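Local structure of split-soret cytochrome C (Desulfovibrio desulfuricans, 1H21) at the interface of chains A and B. The protein carries two haems c and an iron-sulfur centre in each subunit of its homodimer, serving electron transport and possibly sulfate reduction. Sequence-based numbering; all coordinates share one arbitrary frame. Chains: chain A/B, Split-soret cytochrome C.

The interface of chains A and B. Residues chain A 12, 17, 19, 49, 67, 71, 90, 94, 97-98; chain B 67-71, 74.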
ATOM      1  N   GLN A  12     -12.490  13.288  13.724  1.00 37.39           N
ATOM      2  CA  GLN A  12     -13.496  12.613  12.912  1.00 37.87           C
ATOM      3  C   GLN A  12     -14.690  12.141  13.723  1.00 40.58           C
ATOM      4  O   GLN A  12     -14.591  11.920  14.939  1.00 39.30           O
ATOM      5  CB  GLN A  12     -12.883  11.383  12.267  1.00 36.96           C
ATOM      6  CG  GLN A  12     -12.646  10.304  13.276  1.00 35.00           C
ATOM      7  CD  GLN A  12     -11.527   9.415  12.896  1.00 37.24           C
ATOM      8  OE1 GLN A  12     -11.731   8.238  12.639  1.00 43.86           O
ATOM      9  NE2 GLN A  12     -10.321   9.961  12.847  1.00 33.91           N
ATOM     10  N   PHE A  17     -10.134   5.788  16.026  1.00 38.79           N
ATOM     11  CA  PHE A  17     -10.166   4.396  16.504  1.00 37.67           C
ATOM     12  C   PHE A  17     -11.355   4.165  17.446  1.00 40.23           C
ATOM     13  O   PHE A  17     -11.320   3.284  18.294  1.00 42.53           O
ATOM     14  CB  PHE A  17      -8.844   4.043  17.215  1.00 36.00           C
ATOM     15  CG  PHE A  17      -7.608   4.630  16.545  1.00 36.21           C
ATOM     16  CD1 PHE A  17      -6.681   5.360  17.281  1.00 29.98           C
ATOM     17  CD2 PHE A  17      -7.407   4.511  15.174  1.00 32.96           C
ATOM     18  CE1 PHE A  17      -5.574   5.969  16.662  1.00 29.00           C
ATOM     19  CE2 PHE A  17      -6.305   5.121  14.562  1.00 32.80           C
ATOM     20  CZ  PHE A  17      -5.390   5.853  15.317  1.00 22.63           C
ATOM     21  N   TRP A  19     -14.493   3.041  16.677  1.00 39.10           N
ATOM     22  CA  TRP A  19     -15.513   2.080  16.286  1.00 36.32           C
ATOM     23  C   TRP A  19     -15.466   0.883  17.261  1.00 40.04           C
ATOM     24  O   TRP A  19     -14.408   0.595  17.857  1.00 37.83           O
ATOM     25  CB  TRP A  19     -15.251   1.604  14.859  1.00 35.33           C
ATOM     26  CG  TRP A  19     -15.570   2.615  13.780  1.00 32.84           C
ATOM     27  CD1 TRP A  19     -15.822   3.954  13.948  1.00 32.55           C
ATOM     28  CD2 TRP A  19     -15.800   2.335  12.383  1.00 26.94           C
ATOM     29  NE1 TRP A  19     -16.224   4.514  12.748  1.00 33.89           N
ATOM     30  CE2 TRP A  19     -16.221   3.543  11.776  1.00 29.05           C
ATOM     31  CE3 TRP A  19     -15.706   1.180  11.593  1.00 21.72           C
ATOM     32  CZ2 TRP A  19     -16.554   3.626  10.413  1.00 29.76           C
ATOM     33  CZ3 TRP A  19     -16.036   1.265  10.234  1.00 26.74           C
ATOM     34  CH2 TRP A  19     -16.457   2.479   9.663  1.00 27.20           C
ATOM     35  N   PHE A  49     -11.392  -6.039   2.491  1.00 36.45           N
ATOM     36  CA  PHE A  49     -11.900  -4.973   3.351  1.00 35.38           C
ATOM     37  C   PHE A  49     -13.374  -5.207   3.648  1.00 35.52           C
ATOM     38  O   PHE A  49     -13.801  -5.260   4.799  1.00 34.12           O
ATOM     39  CB  PHE A  49     -11.732  -3.596   2.710  1.00 33.37           C
ATOM     40  CG  PHE A  49     -12.078  -2.482   3.636  1.00 27.57           C
ATOM     41  CD1 PHE A  49     -11.137  -1.999   4.536  1.00 23.00           C
ATOM     42  CD2 PHE A  49     -13.371  -1.961   3.661  1.00 26.80           C
ATOM     43  CE1 PHE A  49     -11.471  -1.003   5.474  1.00 21.02           C
ATOM     44  CE2 PHE A  49     -13.726  -0.966   4.584  1.00 23.36           C
ATOM     45  CZ  PHE A  49     -12.768  -0.485   5.498  1.00 22.00           C
ATOM     46  N   PHE A  67     -19.415   3.288   5.197  1.00 42.96           N
ATOM     47  CA  PHE A  67     -18.122   3.353   4.520  1.00 40.23           C
ATOM     48  C   PHE A  67     -18.186   3.259   2.983  1.00 41.06           C
ATOM     49  O   PHE A  67     -18.969   2.471   2.424  1.00 43.35           O
ATOM     50  CB  PHE A  67     -17.200   2.261   5.068  1.00 33.24           C
ATOM     51  CG  PHE A  67     -15.761   2.471   4.736  1.00 33.30           C
ATOM     52  CD1 PHE A  67     -14.921   3.135   5.634  1.00 33.88           C
ATOM     53  CD2 PHE A  67     -15.237   2.007   3.527  1.00 33.64           C
ATOM     54  CE1 PHE A  67     -13.574   3.336   5.337  1.00 32.57           C
ATOM     55  CE2 PHE A  67     -13.900   2.196   3.213  1.00 32.72           C
ATOM     56  CZ  PHE A  67     -13.059   2.863   4.123  1.00 33.82           C
ATOM     57  N   MET A  71     -13.786   2.462  -2.496  1.00 31.06           N
ATOM     58  CA  MET A  71     -12.543   3.214  -2.393  1.00 29.03           C
ATOM     59  C   MET A  71     -11.388   2.210  -2.403  1.00 33.09           C
ATOM     60  O   MET A  71     -10.288   2.516  -2.891  1.00 33.27           O
ATOM     61  CB  MET A  71     -12.478   4.048  -1.105  1.00 30.31           C
ATOM     62  CG  MET A  71     -11.179   4.873  -0.966  1.00 25.39           C
ATOM     63  SD  MET A  71     -10.946   5.703   0.634  1.00 32.52           S
ATOM     64  CE  MET A  71      -9.864   4.607   1.473  1.00 23.36           C
ATOM     65  N   TYR A  90      -3.512  -5.058   2.435  1.00 30.61           N
ATOM     66  CA  TYR A  90      -3.844  -3.709   2.886  1.00 31.26           C
ATOM     67  C   TYR A  90      -5.304  -3.642   3.347  1.00 31.27           C
ATOM     68  O   TYR A  90      -5.607  -3.138   4.430  1.00 30.39           O
ATOM     69  CB  TYR A  90      -3.614  -2.657   1.803  1.00 26.99           C
ATOM     70  CG  TYR A  90      -3.971  -1.318   2.351  1.00 24.86           C
ATOM     71  CD1 TYR A  90      -3.157  -0.703   3.307  1.00 22.88           C
ATOM     72  CD2 TYR A  90      -5.176  -0.703   2.013  1.00 29.50           C
ATOM     73  CE1 TYR A  90      -3.536   0.477   3.909  1.00 19.80           C
ATOM     74  CE2 TYR A  90      -5.569   0.503   2.625  1.00 20.02           C
ATOM     75  CZ  TYR A  90      -4.740   1.076   3.566  1.00 20.09           C
ATOM     76  OH  TYR A  90      -5.105   2.246   4.156  1.00 16.44           O
ATOM     77  N   ALA A  94      -6.036  -2.510   7.078  1.00 30.41           N
ATOM     78  CA  ALA A  94      -6.611  -1.178   7.201  1.00 30.34           C
ATOM     79  C   ALA A  94      -7.750  -1.156   8.176  1.00 31.20           C
ATOM     80  O   ALA A  94      -7.955  -0.151   8.873  1.00 32.02           O
ATOM     81  CB  ALA A  94      -7.084  -0.669   5.853  1.00 26.17           C
ATOM     82  N   SER A  97      -7.198  -0.330  11.821  1.00 28.43           N
ATOM     83  CA  SER A  97      -7.067   1.060  12.205  1.00 29.14           C
ATOM     84  C   SER A  97      -8.379   1.774  12.452  1.00 30.76           C
ATOM     85  O   SER A  97      -8.389   2.940  12.863  1.00 30.30           O
ATOM     86  CB  SER A  97      -6.147   1.813  11.260  1.00 31.73           C
ATOM     87  OG  SER A  97      -4.801   1.380  11.479  1.00 26.03           O
ATOM     88  N   LEU A  98      -9.482   1.048  12.251  1.00 28.45           N
ATOM     89  CA  LEU A  98     -10.815   1.576  12.514  1.00 28.68           C
ATOM     90  C   LEU A  98     -11.158   1.396  13.998  1.00 31.14           C
ATOM     91  O   LEU A  98     -12.026   2.095  14.551  1.00 29.04           O
ATOM     92  CB  LEU A  98     -11.844   0.832  11.681  1.00 22.63           C
ATOM     93  CG  LEU A  98     -11.711   1.111  10.190  1.00 27.54           C
ATOM     94  CD1 LEU A  98     -12.679   0.223   9.433  1.00 25.05           C
ATOM     95  CD2 LEU A  98     -11.969   2.608   9.880  1.00 22.42           C
TER
ATOM     96  N   PHE B  67     -15.950  10.571   6.992  1.00 37.67           N
ATOM     97  CA  PHE B  67     -14.881   9.573   6.872  1.00 32.91           C
ATOM     98  C   PHE B  67     -14.023   9.321   8.102  1.00 29.87           C
ATOM     99  O   PHE B  67     -13.671  10.238   8.836  1.00 29.23           O
ATOM    100  CB  PHE B  67     -13.980   9.912   5.670  1.00 31.23           C
ATOM    101  CG  PHE B  67     -13.133   8.759   5.212  1.00 29.16           C
ATOM    102  CD1 PHE B  67     -13.571   7.935   4.173  1.00 29.60           C
ATOM    103  CD2 PHE B  67     -11.953   8.431   5.884  1.00 30.69           C
ATOM    104  CE1 PHE B  67     -12.857   6.795   3.815  1.00 25.74           C
ATOM    105  CE2 PHE B  67     -11.226   7.286   5.534  1.00 30.66           C
ATOM    106  CZ  PHE B  67     -11.686   6.467   4.497  1.00 27.99           C
ATOM    107  N   PRO B  68     -13.703   8.029   8.361  1.00 32.54           N
ATOM    108  CA  PRO B  68     -12.842   7.673   9.514  1.00 31.41           C
ATOM    109  C   PRO B  68     -11.361   7.932   9.214  1.00 32.43           C
ATOM    110  O   PRO B  68     -10.545   7.016   9.148  1.00 36.17           O
ATOM    111  CB  PRO B  68     -13.146   6.178   9.707  1.00 30.56           C
ATOM    112  CG  PRO B  68     -13.617   5.725   8.352  1.00 30.94           C
ATOM    113  CD  PRO B  68     -14.456   6.880   7.868  1.00 29.19           C
ATOM    114  N   PHE B  69     -11.007   9.212   9.090  1.00 30.66           N
ATOM    115  CA  PHE B  69      -9.656   9.646   8.780  1.00 28.19           C
ATOM    116  C   PHE B  69      -8.483   8.909   9.422  1.00 33.23           C
ATOM    117  O   PHE B  69      -7.524   8.531   8.725  1.00 34.75           O
ATOM    118  CB  PHE B  69      -9.523  11.129   9.073  1.00 24.45           C
ATOM    119  CG  PHE B  69     -10.485  11.972   8.314  1.00 27.61           C
ATOM    120  CD1 PHE B  69     -11.426  12.742   8.981  1.00 27.50           C
ATOM    121  CD2 PHE B  69     -10.473  11.967   6.922  1.00 29.36           C
ATOM    122  CE1 PHE B  69     -12.346  13.491   8.271  1.00 29.06           C
ATOM    123  CE2 PHE B  69     -11.380  12.709   6.201  1.00 29.72           C
ATOM    124  CZ  PHE B  69     -12.324  13.475   6.870  1.00 31.52           C
ATOM    125  N   ALA B  70      -8.544   8.696  10.736  1.00 32.20           N
ATOM    126  CA  ALA B  70      -7.442   8.029  11.453  1.00 29.98           C
ATOM    127  C   ALA B  70      -7.108   6.645  10.908  1.00 29.95           C
ATOM    128  O   ALA B  70      -6.045   6.103  11.205  1.00 30.29           O
ATOM    129  CB  ALA B  70      -7.726   7.953  12.952  1.00 30.80           C
ATOM    130  N   MET B  71      -8.008   6.075  10.113  1.00 25.38           N
ATOM    131  CA  MET B  71      -7.738   4.773   9.542  1.00 28.76           C
ATOM    132  C   MET B  71      -6.456   4.869   8.712  1.00 30.11           C
ATOM    133  O   MET B  71      -5.667   3.913   8.633  1.00 30.62           O
ATOM    134  CB  MET B  71      -8.884   4.299   8.646  1.00 28.81           C
ATOM    135  CG  MET B  71      -8.623   2.907   8.070  1.00 27.91           C
ATOM    136  SD  MET B  71      -9.794   2.454   6.803  1.00 35.59           S
ATOM    137  CE  MET B  71      -8.906   2.895   5.290  1.00 25.91           C
ATOM    138  N   ALA B  74      -2.933   3.594   9.284  1.00 23.34           N
ATOM    139  CA  ALA B  74      -2.583   2.245   8.871  1.00 25.42           C
ATOM    140  C   ALA B  74      -1.377   2.266   7.939  1.00 26.51           C
ATOM    141  O   ALA B  74      -0.538   1.374   7.973  1.00 25.46           O
ATOM    142  CB  ALA B  74      -3.795   1.580   8.166  1.00 14.13           C
TER
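Hydrophobic packing dominates this part of the two-fold homodimer interface, where the 3-10 helix B:69-75 lies against helix A:87-99. B:Met71 is the main insertion: CG is anti to the backbone N (chi1 -178°) and the chain stays extended until it bends at chi3 (96°). An unbranched, flexible thioether can follow the surface of helix A:87-99. Its CB lies 3.7 Å from CD2 of A:Leu98, the two side chains running alongside each other in the same direction. Farther out, its SD lies 4.1 Å from CE1 of A:Phe49, the two side chains reaching toward each other tip to tip, and its methyl CE lies 4.0 Å from CB of A:Ala94. Small residues let the backbones come close: CB of B:Ala74 packs 3.9 Å from CB of A:Ser97.

Aromatic and ring contacts flank this core. The two Phe67 side chains cross obliquely near the two-fold axis, CE1 of A:Phe67 standing 3.8 Å from CZ of B:Phe67. The A:Met71 and B:Phe67 side chains cross at about a right angle, SD lying 3.9 Å from CE1 of the ring. Compact and rigid, B:Pro68 puts its CG against A:Phe67 and its CB 3.8 Å from CD2 of A:Leu98. CE2 of A:Phe17 touches the methyl of B:Ala70.

A polar contact comes from A:Gln12, whose long side chain carries its amide to the helix start. As modelled, two nitrogens face each other, so a flipped amide, with oxygen accepting the backbone N-H, is more plausible; NE2 of A:Gln12 is placed 3.0 Å from N of B:Ala70.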